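Local atomic coordinates of beta-phenylalanine aminotransferase (Variovorax paradoxus, PDB entry 4AO9), a protein that catalyses, as a pyridoxal-5'-phosphate-dependent class III aminotransferase, the transfer of the amino group of beta-phenylalanine to a keto acid acceptor. Residues I73-G76 with L81-A84; Y89-A94 with Y101-P106; Q145-N150 with A306-R311; L164-R169 with R301-A306. All coordinates share one frame; numbering follows the deposited sequence.

Contact 1. Residues I73-G76 with L81-A84; sequences IARG and LWDA
W82 is held at both ends of its backbone by the facing strand. Its amide N donates to R75 O at 2.9 Å in an almost straight bond, 173° at the hydrogen. Its carbonyl O takes two donors: A74 N, which arrives in the carbonyl plane at 2.8 Å, and R75 N, whose bond is weak at 3.3 Å. Above the side chain of W82 the guanidinium of R75 lies flat, the two planes 23° apart, with R75 CZ 3.7 Å from the centroid of the six-membered ring and nearly on its normal, a cation-pi contact. R75 NH2 comes down over the benzo part, 3.3 Å from W82 CZ2, while NH1 lies nearer CG and CD2.

Two consecutive residues, A74 and R75, thus face the single residue W82: this is a classic beta bulge, set in the antiparallel hairpin of strands 72-77 and 80-83, and it shifts the register by one. R75 suits its place because a long chain, extended at first and then bent at chi3 (111°), can fold its flat end back over the indole. Replacing W82 by a serine would probably strip the guanidinium of the surface it rests on and set it free to turn.

L81 points to the other face of the hairpin. There its CD2 meets I73 CG2 at 3.8 Å, the two side chains crossing at about a right angle, and also lies 3.9 Å from G76 CA, where any side chain would press against this methyl. L122 of the second subunit packs on both I73 and L81.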
loop_
_atom_site.group_PDB
_atom_site.type_symbol
_atom_site.label_atom_id
_atom_site.label_comp_id
_atom_site.label_asym_id
_atom_site.label_seq_id
_atom_site.Cartn_x
_atom_site.Cartn_y
_atom_site.Cartn_z
ATOM N N ILE A 73 4.991 -2.026 22.147
ATOM C CA ILE A 73 3.689 -2.523 22.574
ATOM C C ILE A 73 3.665 -4.041 22.397
ATOM O O ILE A 73 3.885 -4.542 21.292
ATOM C CB ILE A 73 2.530 -1.823 21.799
ATOM C CG1 ILE A 73 2.575 -0.294 21.995
ATOM C CG2 ILE A 73 1.168 -2.399 22.186
ATOM C CD1 ILE A 73 2.583 0.180 23.459
ATOM N N ALA A 74 3.425 -4.751 23.497
ATOM C CA ALA A 74 3.498 -6.216 23.527
ATOM C C ALA A 74 2.172 -6.912 23.255
ATOM O O ALA A 74 2.145 -8.015 22.716
ATOM C CB ALA A 74 4.046 -6.676 24.873
ATOM N N ARG A 75 1.071 -6.275 23.638
ATOM C CA ARG A 75 -0.224 -6.941 23.635
ATOM C C ARG A 75 -1.316 -5.901 23.611
ATOM O O ARG A 75 -1.126 -4.803 24.124
ATOM C CB ARG A 75 -0.359 -7.799 24.908
ATOM C CG ARG A 75 -1.516 -8.781 24.907
ATOM C CD ARG A 75 -1.364 -9.825 26.019
ATOM N NE ARG A 75 -2.355 -9.675 27.085
ATOM C CZ ARG A 75 -2.108 -9.197 28.305
ATOM N NH1 ARG A 75 -0.889 -8.795 28.655
ATOM N NH2 ARG A 75 -3.094 -9.123 29.187
ATOM N N GLY A 76 -2.462 -6.262 23.041
ATOM C CA GLY A 76 -3.661 -5.427 23.118
ATOM C C GLY A 76 -4.901 -6.282 23.284
ATOM O O GLY A 76 -4.965 -7.405 22.773
ATOM N N LEU A 81 -3.888 -1.572 26.053
ATOM C CA LEU A 81 -2.576 -1.935 25.512
ATOM C C LEU A 81 -1.592 -2.166 26.648
ATOM O O LEU A 81 -1.647 -1.482 27.673
ATOM C CB LEU A 81 -2.034 -0.834 24.577
ATOM C CG LEU A 81 -2.769 -0.630 23.248
ATOM C CD1 LEU A 81 -2.329 0.662 22.579
ATOM C CD2 LEU A 81 -2.549 -1.813 22.312
ATOM N N TRP A 82 -0.693 -3.126 26.455
ATOM C CA TRP A 82 0.397 -3.379 27.397
ATOM C C TRP A 82 1.722 -3.184 26.684
ATOM O O TRP A 82 1.919 -3.691 25.577
ATOM C CB TRP A 82 0.360 -4.811 27.925
ATOM C CG TRP A 82 -0.755 -5.134 28.867
ATOM C CD1 TRP A 82 -0.674 -5.226 30.234
ATOM C CD2 TRP A 82 -2.110 -5.453 28.524
ATOM N NE1 TRP A 82 -1.898 -5.566 30.757
ATOM C CE2 TRP A 82 -2.799 -5.707 29.734
ATOM C CE3 TRP A 82 -2.818 -5.528 27.313
ATOM C CZ2 TRP A 82 -4.159 -6.045 29.765
ATOM C CZ3 TRP A 82 -4.168 -5.865 27.343
ATOM C CH2 TRP A 82 -4.825 -6.122 28.566
ATOM N N ASP A 83 2.634 -2.459 27.318
ATOM C CA ASP A 83 3.988 -2.340 26.775
ATOM C C ASP A 83 4.906 -3.511 27.171
ATOM O O ASP A 83 4.504 -4.418 27.914
ATOM C CB ASP A 83 4.601 -0.959 27.096
ATOM C CG ASP A 83 4.859 -0.742 28.580
ATOM O OD1 ASP A 83 5.009 -1.738 29.330
ATOM O OD2 ASP A 83 4.953 0.430 28.997
ATOM N N ALA A 84 6.138 -3.476 26.669
ATOM C CA ALA A 84 7.101 -4.551 26.897
ATOM C C ALA A 84 7.494 -4.706 28.368
ATOM O O ALA A 84 7.951 -5.771 28.782
ATOM C CB ALA A 84 8.330 -4.340 26.031
#

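Contact 2. Residues Y89-A94 with Y101-P106; sequences YADFIA and YGHSAP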
loop_
_atom_site.group_PDB
_atom_site.type_symbol
_atom_site.label_atom_id
_atom_site.label_comp_id
_atom_site.label_asym_id
_atom_site.label_seq_id
_atom_site.Cartn_x
_atom_site.Cartn_y
_atom_site.Cartn_z
ATOM N N TYR A 89 -2.335 0.247 29.723
ATOM C CA TYR A 89 -2.888 1.557 29.418
ATOM C C TYR A 89 -4.271 1.466 28.804
ATOM O O TYR A 89 -4.584 0.511 28.077
ATOM C CB TYR A 89 -2.022 2.299 28.401
ATOM C CG TYR A 89 -0.558 2.381 28.720
ATOM C CD1 TYR A 89 -0.059 3.397 29.534
ATOM C CD2 TYR A 89 0.336 1.454 28.184
ATOM C CE1 TYR A 89 1.293 3.484 29.816
ATOM C CE2 TYR A 89 1.680 1.532 28.460
ATOM C CZ TYR A 89 2.156 2.546 29.272
ATOM O OH TYR A 89 3.501 2.614 29.531
ATOM N N ALA A 90 -5.086 2.480 29.073
ATOM C CA ALA A 90 -6.255 2.729 28.249
ATOM C C ALA A 90 -5.770 3.423 26.985
ATOM O O ALA A 90 -5.034 4.413 27.056
ATOM C CB ALA A 90 -7.266 3.606 28.989
ATOM N N ASP A 91 -6.175 2.874 25.843
ATOM C CA ASP A 91 -5.748 3.342 24.521
ATOM C C ASP A 91 -6.629 4.485 24.009
ATOM O O ASP A 91 -7.790 4.277 23.677
ATOM C CB ASP A 91 -5.828 2.164 23.549
ATOM C CG ASP A 91 -5.518 2.556 22.117
ATOM O OD1 ASP A 91 -4.900 3.617 21.901
ATOM O OD2 ASP A 91 -5.901 1.784 21.221
ATOM N N PHE A 92 -6.043 5.674 23.925
ATOM C CA PHE A 92 -6.709 6.851 23.375
ATOM C C PHE A 92 -6.128 7.314 22.043
ATOM O O PHE A 92 -6.241 8.480 21.676
ATOM C CB PHE A 92 -6.715 7.993 24.408
ATOM C CG PHE A 92 -7.805 7.866 25.424
ATOM C CD1 PHE A 92 -7.655 7.031 26.527
ATOM C CD2 PHE A 92 -9.011 8.547 25.248
ATOM C CE1 PHE A 92 -8.681 6.900 27.455
ATOM C CE2 PHE A 92 -10.033 8.427 26.172
ATOM C CZ PHE A 92 -9.870 7.596 27.273
ATOM N N ILE A 93 -5.531 6.384 21.307
ATOM C CA ILE A 93 -5.013 6.704 19.967
ATOM C C ILE A 93 -5.487 5.703 18.885
ATOM O O ILE A 93 -5.691 6.081 17.728
ATOM C CB ILE A 93 -3.462 6.953 20.001
ATOM C CG1 ILE A 93 -2.894 7.237 18.606
ATOM C CG2 ILE A 93 -2.738 5.786 20.655
ATOM C CD1 ILE A 93 -3.499 8.470 17.911
ATOM N N ALA A 94 -5.655 4.436 19.246
ATOM C CA ALA A 94 -6.353 3.461 18.392
ATOM C C ALA A 94 -5.912 3.470 16.924
ATOM O O ALA A 94 -6.724 3.689 16.012
ATOM C CB ALA A 94 -7.886 3.643 18.525
ATOM N N TYR A 101 -12.209 -0.650 16.147
ATOM C CA TYR A 101 -12.804 -1.869 16.710
ATOM C C TYR A 101 -12.093 -2.335 17.970
ATOM O O TYR A 101 -12.492 -3.331 18.582
ATOM C CB TYR A 101 -12.789 -2.996 15.668
ATOM C CG TYR A 101 -13.290 -2.553 14.317
ATOM C CD1 TYR A 101 -14.650 -2.453 14.058
ATOM C CD2 TYR A 101 -12.391 -2.197 13.306
ATOM C CE1 TYR A 101 -15.109 -2.032 12.807
ATOM C CE2 TYR A 101 -12.850 -1.766 12.060
ATOM C CZ TYR A 101 -14.201 -1.697 11.827
ATOM O OH TYR A 101 -14.641 -1.262 10.594
ATOM N N GLY A 102 -11.042 -1.617 18.356
ATOM C CA GLY A 102 -10.161 -2.085 19.422
ATOM C C GLY A 102 -9.201 -3.151 18.913
ATOM O O GLY A 102 -9.111 -3.432 17.705
ATOM N N HIS A 103 -8.497 -3.782 19.845
ATOM C CA HIS A 103 -7.359 -4.631 19.485
ATOM C C HIS A 103 -7.651 -6.112 19.334
ATOM O O HIS A 103 -6.781 -6.859 18.903
ATOM C CB HIS A 103 -6.219 -4.386 20.478
ATOM C CG HIS A 103 -5.828 -2.948 20.547
ATOM N ND1 HIS A 103 -5.179 -2.313 19.510
ATOM C CD2 HIS A 103 -6.083 -1.995 21.476
ATOM C CE1 HIS A 103 -5.016 -1.037 19.814
ATOM N NE2 HIS A 103 -5.560 -0.817 21.001
ATOM N N SER A 104 -8.875 -6.529 19.656
ATOM C CA SER A 104 -9.184 -7.958 19.732
ATOM C C SER A 104 -10.637 -8.307 19.452
ATOM O O SER A 104 -11.153 -9.273 20.006
ATOM C CB SER A 104 -8.793 -8.506 21.111
ATOM O OG SER A 104 -9.501 -7.836 22.137
ATOM N N ALA A 105 -11.295 -7.540 18.594
ATOM C CA ALA A 105 -12.700 -7.802 18.281
ATOM C C ALA A 105 -12.867 -9.210 17.701
ATOM O O ALA A 105 -12.248 -9.532 16.697
ATOM C CB ALA A 105 -13.225 -6.743 17.309
ATOM N N PRO A 106 -13.688 -10.068 18.339
ATOM C CA PRO A 106 -13.838 -11.419 17.811
ATOM C C PRO A 106 -14.508 -11.444 16.442
ATOM O O PRO A 106 -14.238 -12.342 15.649
ATOM C CB PRO A 106 -14.700 -12.131 18.870
ATOM C CG PRO A 106 -15.398 -11.033 19.591
ATOM C CD PRO A 106 -14.445 -9.868 19.589
#
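D91 and H103 meet through one short hydrogen bond, H103 NE2 donating to D91 OD2 at 2.6 Å. The bond is bent, 142° at the hydrogen, with D91 OD2 displaced toward the CE1 side of NE2. The carboxylate and ring planes are 28° apart: NE2 approaches from above the carboxylate plane, and the oxygen is tilted somewhat out of the ring plane. With CG anti to the backbone N (chi1 175°), D91 extends its carboxylate toward the histidine.

The other oxygen of D91 serves its own chain. D91 OD1 accepts from I93 N and from A94 N, both at 2.9 Å and both from the same face of the carboxylate; the first bond makes an Asx turn, a usual role for aspartate where a strand gives way to a bend. On the histidine, ND1 bonds to the carbonyl O of I120 of the second subunit. Two acceptors for two ring nitrogens would be consistent with a doubly protonated imidazole.

D91 and H103 are the only residues that meet across the two segments; L81 packs against both side chains. Strand 88-91, which D91 ends, runs between strands 80-83 and 413-414 of the small mixed sheet, while H103 belongs to the loop that leads into helix 106-117, with A105 at its N-cap position.

Contact 3. Residues Q145-N150 with A306-R311; sequences QLRFTN and ALFDPR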
loop_
_atom_site.group_PDB
_atom_site.type_symbol
_atom_site.label_atom_id
_atom_site.label_comp_id
_atom_site.label_asym_id
_atom_site.label_seq_id
_atom_site.Cartn_x
_atom_site.Cartn_y
_atom_site.Cartn_z
ATOM N N GLN A 145 -19.070 4.063 -8.043
ATOM C CA GLN A 145 -18.211 2.882 -8.153
ATOM C C GLN A 145 -16.889 3.193 -7.482
ATOM O O GLN A 145 -16.528 4.360 -7.319
ATOM C CB GLN A 145 -17.931 2.523 -9.604
ATOM C CG GLN A 145 -19.152 2.126 -10.409
ATOM C CD GLN A 145 -18.766 1.668 -11.788
ATOM O OE1 GLN A 145 -17.842 2.206 -12.402
ATOM N NE2 GLN A 145 -19.445 0.646 -12.273
ATOM N N LEU A 146 -16.168 2.143 -7.089
ATOM C CA LEU A 146 -14.872 2.304 -6.428
ATOM C C LEU A 146 -13.900 1.239 -6.886
ATOM O O LEU A 146 -14.294 0.273 -7.547
ATOM C CB LEU A 146 -15.023 2.230 -4.901
ATOM C CG LEU A 146 -15.575 0.944 -4.271
ATOM C CD1 LEU A 146 -14.539 -0.185 -4.210
ATOM C CD2 LEU A 146 -16.101 1.216 -2.863
ATOM N N ARG A 147 -12.628 1.439 -6.543
ATOM C CA ARG A 147 -11.623 0.378 -6.581
ATOM C C ARG A 147 -10.876 0.371 -5.252
ATOM O O ARG A 147 -10.744 1.411 -4.605
ATOM C CB ARG A 147 -10.653 0.577 -7.744
ATOM C CG ARG A 147 -11.310 0.388 -9.110
ATOM C CD ARG A 147 -10.365 0.735 -10.219
ATOM N NE ARG A 147 -9.316 -0.263 -10.439
ATOM C CZ ARG A 147 -9.362 -1.263 -11.316
ATOM N NH1 ARG A 147 -10.444 -1.495 -12.064
ATOM N NH2 ARG A 147 -8.297 -2.048 -11.439
ATOM N N PHE A 148 -10.397 -0.800 -4.849
ATOM C CA PHE A 148 -9.623 -0.950 -3.620
ATOM C C PHE A 148 -8.133 -0.791 -3.872
ATOM O O PHE A 148 -7.620 -1.124 -4.953
ATOM C CB PHE A 148 -9.862 -2.330 -3.011
ATOM C CG PHE A 148 -11.281 -2.564 -2.596
ATOM C CD1 PHE A 148 -11.840 -1.837 -1.549
ATOM C CD2 PHE A 148 -12.040 -3.537 -3.223
ATOM C CE1 PHE A 148 -13.158 -2.067 -1.146
ATOM C CE2 PHE A 148 -13.366 -3.773 -2.830
ATOM C CZ PHE A 148 -13.922 -3.034 -1.804
ATOM N N THR A 149 -7.456 -0.272 -2.858
ATOM C CA THR A 149 -6.016 -0.134 -2.856
ATOM C C THR A 149 -5.471 -0.730 -1.559
ATOM O O THR A 149 -6.236 -1.224 -0.717
ATOM C CB THR A 149 -5.596 1.347 -2.962
ATOM O OG1 THR A 149 -6.098 2.048 -1.815
ATOM C CG2 THR A 149 -6.155 1.995 -4.219
ATOM N N ASN A 150 -4.160 -0.636 -1.371
ATOM C CA ASN A 150 -3.534 -1.197 -0.178
ATOM C C ASN A 150 -3.254 -0.207 0.933
ATOM O O ASN A 150 -2.714 -0.570 1.982
ATOM C CB ASN A 150 -2.249 -1.911 -0.588
ATOM C CG ASN A 150 -2.507 -2.931 -1.653
ATOM O OD1 ASN A 150 -3.148 -3.949 -1.381
ATOM N ND2 ASN A 150 -2.136 -2.624 -2.893
ATOM N N ALA A 306 -14.910 5.043 -14.861
ATOM C CA ALA A 306 -14.928 4.304 -16.121
ATOM C C ALA A 306 -13.564 4.299 -16.807
ATOM O O ALA A 306 -13.278 3.410 -17.631
ATOM C CB ALA A 306 -15.981 4.873 -17.046
ATOM N N LEU A 307 -12.711 5.261 -16.454
ATOM C CA LEU A 307 -11.352 5.277 -16.996
ATOM C C LEU A 307 -10.631 3.971 -16.691
ATOM O O LEU A 307 -9.717 3.588 -17.425
ATOM C CB LEU A 307 -10.555 6.442 -16.415
ATOM C CG LEU A 307 -10.960 7.830 -16.902
ATOM C CD1 LEU A 307 -10.171 8.904 -16.168
ATOM C CD2 LEU A 307 -10.763 7.925 -18.399
ATOM N N PHE A 308 -11.038 3.304 -15.611
ATOM C CA PHE A 308 -10.382 2.066 -15.159
ATOM C C PHE A 308 -11.094 0.776 -15.535
ATOM O O PHE A 308 -10.627 -0.302 -15.182
ATOM C CB PHE A 308 -10.189 2.087 -13.640
ATOM C CG PHE A 308 -9.329 3.203 -13.168
ATOM C CD1 PHE A 308 -7.943 3.088 -13.219
ATOM C CD2 PHE A 308 -9.898 4.389 -12.705
ATOM C CE1 PHE A 308 -7.138 4.132 -12.787
ATOM C CE2 PHE A 308 -9.106 5.441 -12.285
ATOM C CZ PHE A 308 -7.715 5.310 -12.320
ATOM N N ASP A 309 -12.227 0.870 -16.216
ATOM C CA ASP A 309 -12.941 -0.336 -16.662
ATOM C C ASP A 309 -12.064 -1.026 -17.709
ATOM O O ASP A 309 -11.811 -0.459 -18.767
ATOM C CB ASP A 309 -14.297 0.078 -17.251
ATOM C CG ASP A 309 -15.192 -1.101 -17.607
ATOM O OD1 ASP A 309 -14.696 -2.200 -17.932
ATOM O OD2 ASP A 309 -16.420 -0.903 -17.591
ATOM N N PRO A 310 -11.566 -2.244 -17.412
ATOM C CA PRO A 310 -10.612 -2.836 -18.351
ATOM C C PRO A 310 -11.200 -3.146 -19.727
ATOM O O PRO A 310 -10.449 -3.314 -20.691
ATOM C CB PRO A 310 -10.169 -4.128 -17.649
ATOM C CG PRO A 310 -10.513 -3.958 -16.237
ATOM C CD PRO A 310 -11.738 -3.070 -16.204
ATOM N N ARG A 311 -12.523 -3.204 -19.832
ATOM C CA ARG A 311 -13.168 -3.445 -21.116
ATOM C C ARG A 311 -12.996 -2.288 -22.099
ATOM O O ARG A 311 -12.896 -2.516 -23.309
ATOM C CB ARG A 311 -14.655 -3.722 -20.920
ATOM C CG ARG A 311 -14.932 -5.007 -20.166
ATOM C CD ARG A 311 -16.381 -5.130 -19.757
ATOM N NE ARG A 311 -16.786 -4.100 -18.797
ATOM C CZ ARG A 311 -18.006 -4.011 -18.267
ATOM N NH1 ARG A 311 -18.950 -4.898 -18.590
ATOM N NH2 ARG A 311 -18.288 -3.040 -17.410
#
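R147 rests against F308, at the end of the short 3-10 segment 306-308. The second segment starts with A306, whose carbonyl O accepts from D309 N at 3.1 Å and so closes that 3-10 turn. L307 is directed to the helix side, where it packs on F166.

F308 follows and makes the contact. Its CB lies 3.7 Å from R147 CD, so the apolar part of the arginine chain is what touches, while the ring leads away to meet F298 edge-to-face. R147 NH1 comes within 3.3 Å of F308 O, but the angle is too poor for a hydrogen bond. The polar end of R147 has stronger partners: the bend at chi3 (74°) turns the guanidinium so that NE bonds to H317 ND1 and NH2 to N59 OD1 of the second subunit. Arginine suits this buried place by joining an apolar chain, which packs on F308, to a guanidinium with several N-H donors. A leucine here would probably leave H317 of the same chain, and N59 of the second subunit, without the donors that R147 supplies.

D309 then fixes the bend that ends the segment. Its OD1 accepts from R311 N at 3.1 Å, an Asx turn around P310, and R311 returns side-on with NE to OD1 (3.0 Å) and NH2 to OD2 (2.8 Å), a two-pronged salt bridge.

Strand 145-149 is the outermost strand of the seven-stranded sheet within this chain, paired with strand 296-300; the 306-311 segment follows helix 302-305, and F308 also touches A162 on helix 152-167.

Contact 4. Residues L164-R169 with R301-A306; sequences LHFTGR and RADVMA
F166 presents one ring face to V304, joining the C-terminal end of helix 152-167 to the short helix 302-305 that follows strand 296-300. Both helices belong to the alpha/beta domain built round the seven-stranded sheet, as in fold-type I aminotransferases. The contact is a CH-pi one: V304 CG2 stands over the centre of the F166 ring, 3.6 Å from the centroid and almost on the ring normal. An aromatic side chain suits this spot because its broad face can receive a methyl of a beta-branched valine. The first torsion of F166 (chi1 -172°) swings the ring away from its own backbone N and out toward V304.

R301 meets the same ring differently. The guanidinium plane stands almost upright to it, 84° away, and NH2 approaches F166 CZ obliquely at 3.6 Å. That group is held in place by D303, which it grips side-on: R301 NE bonds to D303 OD1 at 2.9 Å. R301 sits at the N-cap position of the short helix, and D303, two residues on, takes the rotamer with CG between N and the carbonyl carbon (chi1 65°), which turns its carboxylate back toward the arginine. R301 NH1 forms a further salt bridge with D281. The methyl V304 CG2 also lies over one face of the guanidinium, and R301 NH2, the nitrogen nearest the F166 ring, completes the grip on D303 OD2 at 2.9 Å.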
loop_
_atom_site.group_PDB
_atom_site.type_symbol
_atom_site.label_atom_id
_atom_site.label_comp_id
_atom_site.label_asym_id
_atom_site.label_seq_id
_atom_site.Cartn_x
_atom_site.Cartn_y
_atom_site.Cartn_z
ATOM N N LEU A 164 -6.282 13.850 -13.256
ATOM C CA LEU A 164 -5.390 14.423 -14.266
ATOM C C LEU A 164 -5.793 13.910 -15.648
ATOM O O LEU A 164 -5.894 14.683 -16.594
ATOM C CB LEU A 164 -3.915 14.093 -13.998
ATOM C CG LEU A 164 -3.192 14.591 -12.750
ATOM C CD1 LEU A 164 -1.685 14.617 -12.986
ATOM C CD2 LEU A 164 -3.633 15.946 -12.301
ATOM N N HIS A 165 -6.051 12.607 -15.752
ATOM C CA HIS A 165 -6.375 12.021 -17.042
ATOM C C HIS A 165 -7.761 12.444 -17.516
ATOM O O HIS A 165 -7.960 12.775 -18.696
ATOM C CB HIS A 165 -6.269 10.492 -17.018
ATOM C CG HIS A 165 -6.163 9.896 -18.386
ATOM N ND1 HIS A 165 -4.960 9.770 -19.044
ATOM C CD2 HIS A 165 -7.113 9.453 -19.247
ATOM C CE1 HIS A 165 -5.169 9.250 -20.242
ATOM N NE2 HIS A 165 -6.466 9.045 -20.389
ATOM N N PHE A 166 -8.719 12.442 -16.595
ATOM C CA PHE A 166 -10.104 12.772 -16.924
ATOM C C PHE A 166 -10.225 14.193 -17.479
ATOM O O PHE A 166 -10.956 14.430 -18.432
ATOM C CB PHE A 166 -11.001 12.625 -15.695
ATOM C CG PHE A 166 -12.466 12.767 -16.000
ATOM C CD1 PHE A 166 -13.176 11.705 -16.552
ATOM C CD2 PHE A 166 -13.126 13.965 -15.749
ATOM C CE1 PHE A 166 -14.535 11.829 -16.835
ATOM C CE2 PHE A 166 -14.482 14.099 -16.025
ATOM C CZ PHE A 166 -15.180 13.034 -16.578
ATOM N N THR A 167 -9.506 15.122 -16.862
ATOM C CA THR A 167 -9.563 16.535 -17.246
ATOM C C THR A 167 -8.566 16.931 -18.328
ATOM O O THR A 167 -8.754 17.965 -18.981
ATOM C CB THR A 167 -9.302 17.467 -16.046
ATOM O OG1 THR A 167 -7.972 17.249 -15.533
ATOM C CG2 THR A 167 -10.357 17.257 -14.944
ATOM N N GLY A 168 -7.495 16.154 -18.500
ATOM C CA GLY A 168 -6.411 16.553 -19.405
ATOM C C GLY A 168 -5.636 17.761 -18.900
ATOM O O GLY A 168 -5.053 18.515 -19.698
ATOM N N ARG A 169 -5.642 17.958 -17.585
ATOM C CA ARG A 169 -4.938 19.085 -16.957
ATOM C C ARG A 169 -3.923 18.557 -15.954
ATOM O O ARG A 169 -3.964 17.381 -15.594
ATOM C CB ARG A 169 -5.916 20.023 -16.236
ATOM C CG ARG A 169 -7.039 20.571 -17.120
ATOM C CD ARG A 169 -8.064 21.257 -16.254
ATOM N NE ARG A 169 -9.158 21.812 -17.047
ATOM C CZ ARG A 169 -10.071 22.639 -16.557
ATOM N NH1 ARG A 169 -10.024 23.007 -15.278
ATOM N NH2 ARG A 169 -11.014 23.119 -17.360
ATOM N N ARG A 301 -17.805 9.408 -9.041
ATOM C CA ARG A 301 -18.590 9.395 -10.282
ATOM C C ARG A 301 -18.246 8.204 -11.158
ATOM O O ARG A 301 -17.075 7.954 -11.434
ATOM C CB ARG A 301 -18.320 10.666 -11.082
ATOM C CG ARG A 301 -18.967 11.908 -10.548
ATOM C CD ARG A 301 -18.308 13.164 -11.126
ATOM N NE ARG A 301 -18.359 13.198 -12.595
ATOM C CZ ARG A 301 -17.949 14.236 -13.326
ATOM N NH1 ARG A 301 -17.492 15.321 -12.717
ATOM N NH2 ARG A 301 -17.997 14.192 -14.657
ATOM N N ALA A 302 -19.271 7.481 -11.606
ATOM C CA ALA A 302 -19.075 6.350 -12.504
ATOM C C ALA A 302 -18.357 6.748 -13.803
ATOM O O ALA A 302 -17.537 5.978 -14.314
ATOM C CB ALA A 302 -20.412 5.677 -12.808
ATOM N N ASP A 303 -18.615 7.948 -14.320
ATOM C CA ASP A 303 -17.960 8.345 -15.570
ATOM C C ASP A 303 -16.463 8.590 -15.408
ATOM O O ASP A 303 -15.701 8.373 -16.345
ATOM C CB ASP A 303 -18.678 9.511 -16.296
ATOM C CG ASP A 303 -18.665 10.822 -15.513
ATOM O OD1 ASP A 303 -18.496 10.805 -14.278
ATOM O OD2 ASP A 303 -18.849 11.890 -16.146
ATOM N N VAL A 304 -16.032 8.997 -14.215
ATOM C CA VAL A 304 -14.598 9.130 -13.941
ATOM C C VAL A 304 -13.995 7.750 -13.688
ATOM O O VAL A 304 -12.910 7.425 -14.204
ATOM C CB VAL A 304 -14.331 10.097 -12.758
ATOM C CG1 VAL A 304 -12.839 10.147 -12.413
ATOM C CG2 VAL A 304 -14.857 11.504 -13.106
ATOM N N MET A 305 -14.687 6.933 -12.898
ATOM C CA MET A 305 -14.194 5.588 -12.598
ATOM C C MET A 305 -14.129 4.695 -13.844
ATOM O O MET A 305 -13.362 3.721 -13.876
ATOM C CB MET A 305 -15.037 4.941 -11.500
ATOM C CG MET A 305 -14.900 5.627 -10.131
ATOM S SD MET A 305 -13.187 5.739 -9.529
ATOM C CE MET A 305 -12.791 3.997 -9.283
ATOM N N ALA A 306 -14.910 5.043 -14.861
ATOM C CA ALA A 306 -14.928 4.304 -16.121
ATOM C C ALA A 306 -13.564 4.299 -16.807
ATOM O O ALA A 306 -13.278 3.410 -17.631
ATOM C CB ALA A 306 -15.981 4.873 -17.046
#

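In the fold
From the N terminus, contact 1 closes the tight hairpin of strands 72-77 and 80-83. Contact 2 follows in series, tying the next strand of that small sheet, 88-91, to the loop before helix 106-117; the two touch, with backbone L81 O to Y89 N and side chain D83 OD2 to Y89 OH. Contact 3 opens at strand 145-149 and closes a much longer loop at 306-311. Contact 4 lies wholly within that loop, joining helix 152-167 to helix 302-305, and shares A306 with contact 3. Contacts 1 and 4 lie on opposite sides of the chain's centre, their own centres 45 Å apart. Contacts 1, 2 and 3 all reach the second subunit.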